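Local coordinates for nitrate regulatory protein (Klebsiella oxytoca, PDB 4AKK) that senses nitrate and nitrite and, in response, binds the nasF operon leader RNA to bring about transcription antitermination of the nasFEDCBA genes, at residues V170-L173 with N174-I177; A188-S191 with F192-K196; G229-P232 with C233-F237; V343-Q346 with A347-Q351. All coordinates share one frame; numbering follows the deposited sequence.

Contact 1. Residues V170-L173 with N174-I177; sequences VPQL and NDSI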
loop_
_atom_site.group_PDB
_atom_site.type_symbol
_atom_site.label_atom_id
_atom_site.label_comp_id
_atom_site.label_asym_id
_atom_site.label_seq_id
_atom_site.Cartn_x
_atom_site.Cartn_y
_atom_site.Cartn_z
ATOM N N VAL A 170 -11.425 8.818 -8.406
ATOM C CA VAL A 170 -11.135 7.748 -9.370
ATOM C C VAL A 170 -10.749 6.388 -8.776
ATOM O O VAL A 170 -11.356 5.375 -9.124
ATOM C CB VAL A 170 -10.083 8.183 -10.408
ATOM C CG1 VAL A 170 -9.776 7.038 -11.363
ATOM C CG2 VAL A 170 -10.577 9.395 -11.181
ATOM N N PRO A 171 -9.738 6.354 -7.892
ATOM C CA PRO A 171 -9.350 5.085 -7.265
ATOM C C PRO A 171 -10.497 4.491 -6.454
ATOM O O PRO A 171 -10.629 3.275 -6.337
ATOM C CB PRO A 171 -8.206 5.486 -6.320
ATOM C CG PRO A 171 -7.742 6.832 -6.806
ATOM C CD PRO A 171 -8.957 7.491 -7.371
ATOM N N GLN A 172 -11.319 5.355 -5.882
ATOM C CA GLN A 172 -12.455 4.893 -5.102
ATOM C C GLN A 172 -13.457 4.196 -6.014
ATOM O O GLN A 172 -14.182 3.302 -5.590
ATOM C CB GLN A 172 -13.138 6.066 -4.403
ATOM C CG GLN A 172 -13.982 5.623 -3.236
ATOM C CD GLN A 172 -13.125 5.114 -2.115
ATOM O OE1 GLN A 172 -12.174 5.784 -1.706
ATOM N NE2 GLN A 172 -13.442 3.924 -1.612
ATOM N N LEU A 173 -13.491 4.625 -7.271
ATOM C CA LEU A 173 -14.338 3.992 -8.274
ATOM C C LEU A 173 -14.105 2.488 -8.374
ATOM O O LEU A 173 -15.035 1.740 -8.664
ATOM C CB LEU A 173 -14.137 4.643 -9.646
ATOM C CG LEU A 173 -14.922 5.926 -9.897
ATOM C CD1 LEU A 173 -14.831 6.321 -11.362
ATOM C CD2 LEU A 173 -16.365 5.738 -9.482
ATOM N N ASN A 174 -12.870 2.047 -8.130
ATOM C CA ASN A 174 -12.541 0.616 -8.139
ATOM C C ASN A 174 -13.166 -0.243 -7.030
ATOM O O ASN A 174 -13.273 -1.463 -7.174
ATOM C CB ASN A 174 -11.025 0.411 -8.147
ATOM C CG ASN A 174 -10.467 0.262 -9.548
ATOM O OD1 ASN A 174 -11.219 0.128 -10.516
ATOM N ND2 ASN A 174 -9.145 0.266 -9.665
ATOM N N ASP A 175 -13.573 0.379 -5.928
ATOM C CA ASP A 175 -14.159 -0.374 -4.816
ATOM C C ASP A 175 -15.505 -1.002 -5.194
ATOM O O ASP A 175 -16.106 -1.744 -4.411
ATOM C CB ASP A 175 -14.276 0.489 -3.536
ATOM C CG ASP A 175 -15.470 1.457 -3.562
ATOM O OD1 ASP A 175 -16.375 1.289 -4.408
ATOM O OD2 ASP A 175 -15.509 2.390 -2.721
ATOM N N SER A 176 -15.979 -0.694 -6.394
ATOM C CA SER A 176 -17.225 -1.268 -6.877
ATOM C C SER A 176 -17.058 -1.814 -8.284
ATOM O O SER A 176 -18.036 -1.990 -9.017
ATOM C CB SER A 176 -18.354 -0.242 -6.827
ATOM O OG SER A 176 -18.883 -0.150 -5.514
ATOM N N ILE A 177 -15.808 -2.073 -8.651
ATOM C CA ILE A 177 -15.495 -2.675 -9.939
ATOM C C ILE A 177 -14.876 -4.056 -9.735
ATOM O O ILE A 177 -13.739 -4.177 -9.274
ATOM C CB ILE A 177 -14.543 -1.795 -10.760
ATOM C CG1 ILE A 177 -15.202 -0.445 -11.047
ATOM C CG2 ILE A 177 -14.150 -2.501 -12.051
ATOM C CD1 ILE A 177 -14.450 0.412 -12.037
HETATM O O HOH W 1 -8.322 1.402 -7.010
#
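Gln-172 and Asp-175 join through a single side-chain hydrogen bond, NE2 of Gln-172 giving its N-H to OD2 of Asp-175 over 2.8 Å in an almost straight line. The acceptor lies in the plane of the amide, but the carboxylate is turned 63° from that plane and takes the bond on the anti side of OD2, with the donor tilted out of its plane. With CG of Asp-175 between its own backbone N and carbonyl carbon (chi1 78°), the carboxylate folds back over the Gln-172 carbonyl. OD2 also bonds Ser-121 OG, and OD1 accepts from Ser-176 OG at 3.1 Å, which should hold the carboxylate in its rotation.

The backbone bonds span three residues. Asn-174 N reaches Pro-171 O at 3.1 Å and Asp-175 N reaches Gln-172 O at 3.0 Å, both donors lying well above the acceptor's carbonyl plane; Ser-176 N to Leu-173 O is weak. A water donates to Pro-171 O and accepts from Asn-174 ND2, whose other bond goes to Ala-183 O at the start of helix 180-212.

Van der Waals contact is slight: CG1 of Ile-177 lies 3.2 Å from the carbonyl oxygen of Leu-173, while the Leu-173 side chain packs on Leu-62 and Leu-124. Successive i+3 to i bonds of this kind characterise 3-10-like turns, here where helix 169-173 runs out into the loop before helix 180-212 of the NIT domain.

Contact 2. Residues A188-S191 with F192-K196; sequences ALYS and FMQGK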
loop_
_atom_site.group_PDB
_atom_site.type_symbol
_atom_site.label_atom_id
_atom_site.label_comp_id
_atom_site.label_asym_id
_atom_site.label_seq_id
_atom_site.Cartn_x
_atom_site.Cartn_y
_atom_site.Cartn_z
ATOM N N ALA A 188 -4.359 2.274 -14.191
ATOM C CA ALA A 188 -3.434 2.795 -15.199
ATOM C C ALA A 188 -3.790 4.234 -15.581
ATOM O O ALA A 188 -2.913 5.091 -15.692
ATOM C CB ALA A 188 -3.437 1.895 -16.447
ATOM N N LEU A 189 -5.081 4.488 -15.794
ATOM C CA LEU A 189 -5.568 5.828 -16.094
ATOM C C LEU A 189 -5.315 6.806 -14.943
ATOM O O LEU A 189 -4.783 7.904 -15.147
ATOM C CB LEU A 189 -7.067 5.790 -16.421
ATOM C CG LEU A 189 -7.755 7.151 -16.543
ATOM C CD1 LEU A 189 -7.187 7.918 -17.726
ATOM C CD2 LEU A 189 -9.273 7.000 -16.673
ATOM N N TYR A 190 -5.704 6.402 -13.736
ATOM C CA TYR A 190 -5.486 7.224 -12.551
ATOM C C TYR A 190 -4.002 7.547 -12.406
ATOM O O TYR A 190 -3.632 8.685 -12.130
ATOM C CB TYR A 190 -5.987 6.513 -11.287
ATOM C CG TYR A 190 -5.553 7.201 -10.019
ATOM C CD1 TYR A 190 -6.055 8.452 -9.685
ATOM C CD2 TYR A 190 -4.631 6.614 -9.165
ATOM C CE1 TYR A 190 -5.658 9.098 -8.539
ATOM C CE2 TYR A 190 -4.224 7.256 -8.011
ATOM C CZ TYR A 190 -4.742 8.503 -7.707
ATOM O OH TYR A 190 -4.351 9.155 -6.566
ATOM N N SER A 191 -3.156 6.535 -12.581
ATOM C CA SER A 191 -1.718 6.754 -12.493
ATOM C C SER A 191 -1.318 7.838 -13.475
ATOM O O SER A 191 -0.571 8.745 -13.136
ATOM C CB SER A 191 -0.935 5.483 -12.807
ATOM O OG SER A 191 -1.293 4.435 -11.929
ATOM N N PHE A 192 -1.809 7.724 -14.704
ATOM C CA PHE A 192 -1.465 8.674 -15.742
ATOM C C PHE A 192 -2.002 10.068 -15.400
ATOM O O PHE A 192 -1.293 11.063 -15.537
ATOM C CB PHE A 192 -2.017 8.197 -17.093
ATOM C CG PHE A 192 -1.549 9.012 -18.257
ATOM C CD1 PHE A 192 -2.192 10.193 -18.595
ATOM C CD2 PHE A 192 -0.459 8.601 -19.013
ATOM C CE1 PHE A 192 -1.761 10.948 -19.669
ATOM C CE2 PHE A 192 -0.024 9.355 -20.087
ATOM C CZ PHE A 192 -0.673 10.527 -20.414
ATOM N N MET A 193 -3.261 10.132 -14.971
ATOM C CA MET A 193 -3.895 11.400 -14.643
ATOM C C MET A 193 -3.096 12.094 -13.541
ATOM O O MET A 193 -2.915 13.315 -13.547
ATOM C CB MET A 193 -5.349 11.184 -14.171
ATOM C CG MET A 193 -6.384 10.955 -15.290
ATOM S SD MET A 193 -8.037 10.471 -14.691
ATOM C CE MET A 193 -8.627 12.030 -14.078
ATOM N N GLN A 194 -2.623 11.297 -12.592
ATOM C CA GLN A 194 -1.894 11.816 -11.446
ATOM C C GLN A 194 -0.501 12.321 -11.842
ATOM O O GLN A 194 -0.063 13.369 -11.378
ATOM C CB GLN A 194 -1.800 10.747 -10.349
ATOM C CG GLN A 194 -1.313 11.282 -9.017
ATOM C CD GLN A 194 -2.205 12.377 -8.461
ATOM O OE1 GLN A 194 -1.820 13.550 -8.426
ATOM N NE2 GLN A 194 -3.405 12.003 -8.032
ATOM N N GLY A 195 0.188 11.589 -12.710
ATOM C CA GLY A 195 1.466 12.059 -13.209
ATOM C C GLY A 195 1.316 13.388 -13.944
ATOM O O GLY A 195 2.165 14.279 -13.837
ATOM N N LYS A 196 0.224 13.504 -14.695
ATOM C CA LYS A 196 -0.064 14.675 -15.521
ATOM C C LYS A 196 -0.405 15.852 -14.627
ATOM O O LYS A 196 -0.035 16.987 -14.918
ATOM C CB LYS A 196 -1.238 14.357 -16.454
ATOM C CG LYS A 196 -1.728 15.492 -17.315
ATOM C CD LYS A 196 -2.713 14.957 -18.367
ATOM C CE LYS A 196 -3.410 16.078 -19.127
ATOM N NZ LYS A 196 -4.557 16.645 -18.368
#
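Two consecutive turns of helix 180-212, in the buried helical core of the NIT domain, meet here through i to i+4 pairs: Leu-189 with Met-193 and Tyr-190 with Gln-194. Leu-189 presents CG to the sulfur of Met-193, 3.8 Å from SD, and its CD1 lies 4.0 Å from Met-193 CG. The leucine CG sits opposite the backbone N (chi1 171°), which sends the branch along the helix to the next turn, whereas the methionine side chain, bent at its last torsion, also packs on Leu-167 and Glu-297.

Alpha-helical backbone bonds underlie both pairs, among them Met-193 N to Leu-189 O at 2.7 Å and Gly-195 N to Ser-191 O at 3.0 Å. Ser-191 turns OG back to Val-187 O one turn earlier and also bonds Ser-236 of helix 217-240. The same neighbouring helix supplies Phe-237, whose ring meets that of Phe-192 edge to face.

Tyr-190 and Gln-194 run side by side in the same direction, ring and amide planes 76° apart. The main polar partner of the phenol is Gln-351 NE2 in helix 341-358; Gln-194 NE2 adds a weak, bent bond to Tyr-190 OH at 3.3 Å and lies 3.7 Å from Tyr-190 CE1.

Contact 3. Residues G229-P232 with C233-F237; sequences GQQP and CFDSF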
loop_
_atom_site.group_PDB
_atom_site.type_symbol
_atom_site.label_atom_id
_atom_site.label_comp_id
_atom_site.label_asym_id
_atom_site.label_seq_id
_atom_site.Cartn_x
_atom_site.Cartn_y
_atom_site.Cartn_z
ATOM N N GLY A 229 7.944 13.044 -8.099
ATOM C CA GLY A 229 6.659 12.399 -7.883
ATOM C C GLY A 229 6.052 11.816 -9.145
ATOM O O GLY A 229 5.307 10.832 -9.095
ATOM N N GLN A 230 6.361 12.432 -10.280
ATOM C CA GLN A 230 5.884 11.954 -11.568
ATOM C C GLN A 230 6.359 10.534 -11.878
ATOM O O GLN A 230 5.618 9.739 -12.468
ATOM C CB GLN A 230 6.322 12.915 -12.676
ATOM C CG GLN A 230 5.625 14.264 -12.603
ATOM C CD GLN A 230 6.342 15.333 -13.395
ATOM O OE1 GLN A 230 6.890 15.064 -14.462
ATOM N NE2 GLN A 230 6.329 16.561 -12.884
ATOM N N GLN A 231 7.593 10.222 -11.479
ATOM C CA GLN A 231 8.202 8.929 -11.794
ATOM C C GLN A 231 7.335 7.723 -11.421
ATOM O O GLN A 231 7.003 6.915 -12.282
ATOM C CB GLN A 231 9.586 8.792 -11.141
ATOM C CG GLN A 231 10.731 9.362 -11.957
ATOM C CD GLN A 231 11.136 8.479 -13.133
ATOM O OE1 GLN A 231 10.629 7.247 -13.164
ATOM N NE2 GLN A 231 11.896 8.907 -14.002
ATOM N N PRO A 232 6.992 7.577 -10.129
ATOM C CA PRO A 232 6.140 6.437 -9.760
ATOM C C PRO A 232 4.766 6.471 -10.446
ATOM O O PRO A 232 4.199 5.414 -10.698
ATOM C CB PRO A 232 6.006 6.579 -8.230
ATOM C CG PRO A 232 6.403 8.016 -7.942
ATOM C CD PRO A 232 7.503 8.267 -8.937
ATOM N N CYS A 233 4.244 7.658 -10.758
ATOM C CA CYS A 233 2.968 7.742 -11.468
ATOM C C CYS A 233 3.057 7.134 -12.873
ATOM O O CYS A 233 2.208 6.321 -13.257
ATOM C CB CYS A 233 2.481 9.192 -11.565
ATOM S SG CYS A 233 2.079 9.944 -9.971
ATOM N N PHE A 234 4.062 7.549 -13.646
ATOM C CA PHE A 234 4.200 7.063 -15.024
ATOM C C PHE A 234 4.780 5.641 -15.095
ATOM O O PHE A 234 4.491 4.901 -16.031
ATOM C CB PHE A 234 4.983 8.047 -15.915
ATOM C CG PHE A 234 4.271 9.377 -16.138
ATOM C CD1 PHE A 234 3.029 9.430 -16.764
ATOM C CD2 PHE A 234 4.844 10.566 -15.714
ATOM C CE1 PHE A 234 2.371 10.647 -16.956
ATOM C CE2 PHE A 234 4.189 11.802 -15.909
ATOM C CZ PHE A 234 2.950 11.835 -16.530
ATOM N N ASP A 235 5.585 5.260 -14.107
ATOM C CA ASP A 235 6.034 3.874 -14.003
ATOM C C ASP A 235 4.849 2.961 -13.752
ATOM O O ASP A 235 4.740 1.905 -14.354
ATOM C CB ASP A 235 7.076 3.685 -12.902
ATOM C CG ASP A 235 8.412 4.338 -13.237
ATOM O OD1 ASP A 235 8.564 4.879 -14.356
ATOM O OD2 ASP A 235 9.313 4.314 -12.368
ATOM N N SER A 236 3.963 3.362 -12.853
ATOM C CA SER A 236 2.744 2.603 -12.640
ATOM C C SER A 236 1.890 2.529 -13.920
ATOM O O SER A 236 1.412 1.451 -14.287
ATOM C CB SER A 236 1.949 3.161 -11.462
ATOM O OG SER A 236 0.668 2.566 -11.406
ATOM N N PHE A 237 1.720 3.653 -14.611
ATOM C CA PHE A 237 0.966 3.650 -15.873
ATOM C C PHE A 237 1.551 2.654 -16.881
ATOM O O PHE A 237 0.815 1.907 -17.518
ATOM C CB PHE A 237 0.890 5.049 -16.508
ATOM C CG PHE A 237 0.633 5.021 -17.995
ATOM C CD1 PHE A 237 -0.640 4.763 -18.491
ATOM C CD2 PHE A 237 1.672 5.215 -18.898
ATOM C CE1 PHE A 237 -0.875 4.711 -19.856
ATOM C CE2 PHE A 237 1.443 5.163 -20.273
ATOM C CZ PHE A 237 0.172 4.913 -20.750
#
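Phe-234 rests against Gln-230 one turn earlier in helix 217-240, an i to i+4 contact at a proline kink within the NIT domain's helical bundle. Starting from the backbone, CB of Phe-234 is 3.9 Å from the Gln-230 carbonyl oxygen. CG is equally far from that oxygen; placed opposite its own carbonyl carbon (chi1 -66°), it turns the ring toward the preceding turn. CD2 comes closer, 3.4 Å from Gln-230 O, and CE2 then passes beside the methylene of Gln-230, 4.0 Å from its CB. Farther out, CZ leaves Gln-230 and packs against Gly-195 of helix 180-212, while the ring also touches Leu-293 of helix 277-312. The glutamine itself extends away beyond CG, and its amide is bound between helices: OE1 accepts from Arg-289 and NE2 donates to Glu-202.

The same carbonyl that borders the ring takes the backbone N-H of Phe-234 at 2.9 Å, nearly head-on. Asp-235 N and Ser-236 N continue the pattern, to Gln-231 O and Pro-232 O. Pro-232 has no N-H to give, so its N makes no bond to the turn before, and the helix is kinked there; its ring packs on Leu-353 of helix 341-358.

Cys-233 faces helix 180-212, touching Gln-194 and Leu-198. One turn on from the proline, CB of Ser-236 stays 3.3 Å from the oxygen of Pro-232.

Contact 4. Residues V343-Q346 with A347-Q351; sequences VRQQ and AHELQ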
loop_
_atom_site.group_PDB
_atom_site.type_symbol
_atom_site.label_atom_id
_atom_site.label_comp_id
_atom_site.label_asym_id
_atom_site.label_seq_id
_atom_site.Cartn_x
_atom_site.Cartn_y
_atom_site.Cartn_z
ATOM N N VAL A 343 -2.099 -4.284 -8.013
ATOM C CA VAL A 343 -2.729 -3.132 -8.648
ATOM C C VAL A 343 -3.364 -2.203 -7.618
ATOM O O VAL A 343 -3.215 -0.989 -7.697
ATOM C CB VAL A 343 -3.797 -3.555 -9.677
ATOM C CG1 VAL A 343 -4.620 -2.361 -10.106
ATOM C CG2 VAL A 343 -3.143 -4.203 -10.884
ATOM N N ARG A 344 -4.077 -2.777 -6.656
ATOM C CA ARG A 344 -4.665 -1.983 -5.582
ATOM C C ARG A 344 -3.570 -1.305 -4.752
ATOM O O ARG A 344 -3.722 -0.166 -4.317
ATOM C CB ARG A 344 -5.551 -2.854 -4.691
ATOM C CG ARG A 344 -6.716 -3.530 -5.423
ATOM C CD ARG A 344 -7.377 -2.593 -6.437
ATOM N NE ARG A 344 -8.762 -2.967 -6.726
ATOM C CZ ARG A 344 -9.124 -3.916 -7.586
ATOM N NH1 ARG A 344 -8.202 -4.605 -8.246
ATOM N NH2 ARG A 344 -10.412 -4.180 -7.784
ATOM N N GLN A 345 -2.460 -2.010 -4.550
ATOM C CA GLN A 345 -1.316 -1.453 -3.836
ATOM C C GLN A 345 -0.775 -0.208 -4.535
ATOM O O GLN A 345 -0.460 0.786 -3.887
ATOM C CB GLN A 345 -0.200 -2.494 -3.702
ATOM C CG GLN A 345 1.054 -1.976 -3.015
ATOM C CD GLN A 345 0.812 -1.630 -1.556
ATOM O OE1 GLN A 345 0.064 -2.321 -0.859
ATOM N NE2 GLN A 345 1.440 -0.555 -1.085
ATOM N N GLN A 346 -0.667 -0.269 -5.859
ATOM C CA GLN A 346 -0.164 0.859 -6.635
ATOM C C GLN A 346 -1.075 2.080 -6.510
ATOM O O GLN A 346 -0.604 3.196 -6.299
ATOM C CB GLN A 346 -0.001 0.461 -8.101
ATOM C CG GLN A 346 1.085 -0.574 -8.319
ATOM C CD GLN A 346 2.474 0.025 -8.205
ATOM O OE1 GLN A 346 2.782 0.967 -9.093
ATOM N NE2 GLN A 346 3.259 -0.346 -7.325
ATOM N N ALA A 347 -2.378 1.862 -6.645
ATOM C CA ALA A 347 -3.347 2.920 -6.428
ATOM C C ALA A 347 -3.230 3.508 -5.009
ATOM O O ALA A 347 -3.292 4.730 -4.848
ATOM C CB ALA A 347 -4.762 2.426 -6.715
ATOM N N HIS A 348 -3.043 2.647 -4.003
ATOM C CA HIS A 348 -2.828 3.093 -2.622
ATOM C C HIS A 348 -1.640 4.046 -2.538
ATOM O O HIS A 348 -1.740 5.139 -1.994
ATOM C CB HIS A 348 -2.500 1.919 -1.680
ATOM C CG HIS A 348 -3.671 1.068 -1.298
ATOM N ND1 HIS A 348 -3.811 -0.278 -1.256
ATOM C CD2 HIS A 348 -4.860 1.591 -0.834
ATOM C CE1 HIS A 348 -5.077 -0.542 -0.795
ATOM N NE2 HIS A 348 -5.690 0.602 -0.551
ATOM N N GLU A 349 -0.496 3.590 -3.037
ATOM C CA GLU A 349 0.727 4.358 -2.941
ATOM C C GLU A 349 0.615 5.715 -3.648
ATOM O O GLU A 349 1.175 6.702 -3.173
ATOM C CB GLU A 349 1.917 3.559 -3.483
ATOM C CG GLU A 349 2.362 2.406 -2.598
ATOM C CD GLU A 349 3.311 1.456 -3.317
ATOM O OE1 GLU A 349 3.380 1.514 -4.565
ATOM O OE2 GLU A 349 3.985 0.649 -2.638
ATOM N N LEU A 350 -0.106 5.780 -4.766
ATOM C CA LEU A 350 -0.159 7.036 -5.520
ATOM C C LEU A 350 -1.029 8.059 -4.803
ATOM O O LEU A 350 -0.726 9.257 -4.788
ATOM C CB LEU A 350 -0.633 6.815 -6.955
ATOM C CG LEU A 350 0.321 5.955 -7.791
ATOM C CD1 LEU A 350 -0.094 5.999 -9.243
ATOM C CD2 LEU A 350 1.775 6.401 -7.621
ATOM N N GLN A 351 -2.111 7.572 -4.204
ATOM C CA GLN A 351 -2.947 8.382 -3.328
ATOM C C GLN A 351 -2.165 8.843 -2.100
ATOM O O GLN A 351 -2.324 9.954 -1.639
ATOM C CB GLN A 351 -4.158 7.571 -2.876
ATOM C CG GLN A 351 -5.265 7.509 -3.901
ATOM C CD GLN A 351 -6.274 8.618 -3.703
ATOM O OE1 GLN A 351 -7.086 8.571 -2.779
ATOM N NE2 GLN A 351 -6.230 9.625 -4.572
#
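Val-343 opens this part of helix 341-358 with a backbone bond, its O accepting from Ala-347 N at 3.2 Å, the first of a run of i+4 to i bonds in an alpha-helix that packs on helices 180-212 and 217-240 and lies at the dimer interface. The valine side chain itself leaves the helix for Val-187 and Leu-240.

Arg-344 contributes chiefly its carbonyl. O accepts His-348 N and approaches the imidazole obliquely, 3.3 Å from CG of His-348. The imidazole takes this place because CG of His-348 is opposite its carbonyl carbon (chi1 -76°), leaning the ring back along the helix. ND1 of His-348 comes within 3.1 Å of Arg-344 O without a hydrogen bond. The ring packs on Gln-345 of the second subunit and meets His-348 of that subunit.

The amide of Gln-345 is shared between two partners: OE1 goes to His-348 ND1 of the second subunit, while NE2 stays within its own helix and makes a weak bond, 3.2 Å long, to Glu-349 OE2. The bend at chi2 (66°) carries NE2 over the glutamate, with 3.5 Å to its CG, and amide and carboxylate are turned 78° apart.

Gln-346 approaches the other carboxylate oxygen, NE2 standing 3.3 Å from Glu-349 OE1, but the angle is too poor for a hydrogen bond. Its side chain also packs on Ser-236. Its carbonyl accepts Leu-350 N at 3.0 Å, and CG of Leu-350 sits 3.3 Å from Gln-346 O.

Overall arrangement
From the N terminus the four contacts follow in series; each closes only a local turn, and none nests within or crosses another. Contact 1 ends helix 169-173 and leads by a short loop to helix 180-212, where contact 2 lies; Pro-171 packs on Tyr-190, CG to CE1 3.5 Å. Contact 3, on the next helix 217-240, lies about 8 Å from contact 2 between centres, Cys-233 CB packing on Gly-195 CA. Contact 4 comes much later, on helix 341-358, yet returns to all three: Leu-350 packs on Tyr-190 and near Ser-236, and Arg-344 approaches Ile-177. Helix 341-358 thus ties helices 180-212 and 217-240 together, and through Gln-345 and His-348 it also meets the second subunit.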